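Local coordinates for putative lipoprotein (Campylobacter jejuni subsp. jejuni, PDB 2G5G) that binds two heme groups face to face in a dimer, through tyrosine ligands, and probably serves in bacterial heme transport, at residues Glu33-Glu38 and Val61-Ala66. Numbering follows the deposited sequence.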
loop_
_atom_site.group_PDB
_atom_site.type_symbol
_atom_site.label_atom_id
_atom_site.label_comp_id
_atom_site.label_asym_id
_atom_site.label_seq_id
_atom_site.Cartn_x
_atom_site.Cartn_y
_atom_site.Cartn_z
ATOM N N GLU A 33 -7.263 -2.109 41.692
ATOM C CA GLU A 33 -8.572 -1.654 42.224
ATOM C C GLU A 33 -8.679 -0.114 42.251
ATOM O O GLU A 33 -9.678 0.429 41.801
ATOM C CB GLU A 33 -8.804 -2.198 43.641
ATOM C CG GLU A 33 -10.101 -3.005 43.843
ATOM C CD GLU A 33 -10.296 -3.437 45.318
ATOM O OE1 GLU A 33 -10.253 -4.659 45.613
ATOM O OE2 GLU A 33 -10.480 -2.545 46.178
ATOM N N ASP A 34 -7.669 0.573 42.806
ATOM C CA ASP A 34 -7.631 2.048 42.802
ATOM C C ASP A 34 -7.590 2.672 41.386
ATOM O O ASP A 34 -8.193 3.724 41.171
ATOM C CB ASP A 34 -6.471 2.592 43.649
ATOM C CG ASP A 34 -6.716 2.431 45.160
ATOM O OD1 ASP A 34 -7.781 1.900 45.581
ATOM O OD2 ASP A 34 -5.844 2.848 45.922
HETATM N N MSE A 35 -6.908 2.043 40.437
HETATM C CA MSE A 35 -6.965 2.522 39.034
HETATM C C MSE A 35 -8.410 2.404 38.504
HETATM O O MSE A 35 -8.940 3.349 37.915
HETATM C CB MSE A 35 -6.003 1.787 38.104
HETATM C CG MSE A 35 -6.043 2.318 36.691
HETATM SE SE MSE A 35 -5.193 1.217 35.396
HETATM C CE MSE A 35 -6.246 -0.449 35.487
ATOM N N ILE A 36 -9.034 1.249 38.724
ATOM C CA ILE A 36 -10.433 1.056 38.329
ATOM C C ILE A 36 -11.375 2.131 38.870
ATOM O O ILE A 36 -12.190 2.671 38.116
ATOM C CB ILE A 36 -10.941 -0.377 38.708
ATOM C CG1 ILE A 36 -10.130 -1.464 37.953
ATOM C CG2 ILE A 36 -12.459 -0.509 38.519
ATOM C CD1 ILE A 36 -10.218 -1.444 36.427
ATOM N N LEU A 37 -11.274 2.447 40.163
ATOM C CA LEU A 37 -12.140 3.459 40.765
ATOM C C LEU A 37 -11.963 4.797 40.046
ATOM O O LEU A 37 -12.930 5.521 39.809
ATOM C CB LEU A 37 -11.873 3.598 42.274
ATOM C CG LEU A 37 -12.072 2.349 43.148
ATOM C CD1 LEU A 37 -11.736 2.636 44.621
ATOM C CD2 LEU A 37 -13.487 1.807 43.003
ATOM N N GLU A 38 -10.736 5.103 39.644
ATOM C CA GLU A 38 -10.503 6.334 38.865
ATOM C C GLU A 38 -11.050 6.254 37.451
ATOM O O GLU A 38 -11.665 7.207 36.974
ATOM C CB GLU A 38 -9.013 6.701 38.849
ATOM C CG GLU A 38 -8.400 6.858 40.242
ATOM C CD GLU A 38 -9.130 7.870 41.085
ATOM O OE1 GLU A 38 -9.532 8.930 40.572
ATOM O OE2 GLU A 38 -9.327 7.609 42.284
ATOM N N VAL A 61 -8.761 -7.947 29.257
ATOM C CA VAL A 61 -9.850 -8.714 29.866
ATOM C C VAL A 61 -10.040 -8.360 31.334
ATOM O O VAL A 61 -11.171 -8.163 31.780
ATOM C CB VAL A 61 -9.664 -10.265 29.626
ATOM C CG1 VAL A 61 -10.646 -11.096 30.470
ATOM C CG2 VAL A 61 -9.775 -10.594 28.160
HETATM N N MSE A 62 -8.941 -8.227 32.074
HETATM C CA MSE A 62 -8.998 -7.883 33.485
HETATM C C MSE A 62 -9.618 -6.515 33.707
HETATM O O MSE A 62 -10.476 -6.339 34.587
HETATM C CB MSE A 62 -7.593 -7.909 34.096
HETATM C CG MSE A 62 -6.990 -9.314 34.151
HETATM SE SE MSE A 62 -5.116 -9.225 34.777
HETATM C CE MSE A 62 -5.379 -8.106 36.341
ATOM N N ILE A 63 -9.163 -5.538 32.926
ATOM C CA ILE A 63 -9.664 -4.160 33.075
ATOM C C ILE A 63 -11.148 -4.144 32.633
ATOM O O ILE A 63 -11.999 -3.643 33.354
ATOM C CB ILE A 63 -8.859 -3.175 32.209
ATOM C CG1 ILE A 63 -7.398 -3.123 32.667
ATOM C CG2 ILE A 63 -9.530 -1.749 32.246
ATOM C CD1 ILE A 63 -6.450 -2.469 31.617
ATOM N N PHE A 64 -11.439 -4.671 31.448
ATOM C CA PHE A 64 -12.850 -4.699 31.010
ATOM C C PHE A 64 -13.754 -5.337 32.075
ATOM O O PHE A 64 -14.749 -4.743 32.478
ATOM C CB PHE A 64 -13.042 -5.345 29.632
ATOM C CG PHE A 64 -14.497 -5.461 29.201
ATOM C CD1 PHE A 64 -15.147 -6.689 29.274
ATOM C CD2 PHE A 64 -15.227 -4.344 28.780
ATOM C CE1 PHE A 64 -16.485 -6.819 28.909
ATOM C CE2 PHE A 64 -16.579 -4.464 28.420
ATOM C CZ PHE A 64 -17.205 -5.709 28.471
ATOM N N ASN A 65 -13.395 -6.531 32.536
ATOM C CA ASN A 65 -14.213 -7.240 33.514
ATOM C C ASN A 65 -14.482 -6.400 34.745
ATOM O O ASN A 65 -15.602 -6.424 35.261
ATOM C CB ASN A 65 -13.554 -8.556 33.960
ATOM C CG ASN A 65 -13.777 -9.720 32.984
ATOM O OD1 ASN A 65 -14.475 -9.629 31.972
ATOM N ND2 ASN A 65 -13.158 -10.831 33.306
ATOM N N ALA A 66 -13.473 -5.686 35.265
ATOM C CA ALA A 66 -13.703 -4.949 36.517
ATOM C C ALA A 66 -14.637 -3.755 36.275
ATOM O O ALA A 66 -15.478 -3.398 37.130
ATOM C CB ALA A 66 -12.383 -4.493 37.153
#
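I36 reaches from the short helix 32-39 to A66 and I63 on helix 54-73, joining two helices that pack beside the mixed beta sheet of this ChaN-family fold, in a part of the chain remote from the heme pocket. The short segments cross at -56° with their axes 10.7 Å apart at closest approach, so they meet through the ends of side chains and bury only 168 Å² in all.

The side chains meet through apolar groups alone. A66 offers a single methyl, a small target for the longer I36, at the pair of residues whose CA atoms lie nearest, 7.1 Å apart. I36 has CG1 beside its backbone N (chi1 -62°), and this branch carries CD1 across to 3.8 Å from A66 CB. I36 CD1 also lies 4.2 Å from I63 CG2, so its end rests against residues about one helical turn apart.

Flexible M35, present as selenomethionine, suits the sheet side of the helix, where it also touches Y260 and L262 of strand 260-264. F32 and L39, at the two ends of helix 32-39, add further apolar contacts to I63. The M35 chain, bent at chi3 (62°), crosses I63 at about a right angle, bringing CE to 4.1 Å from I63 CG1.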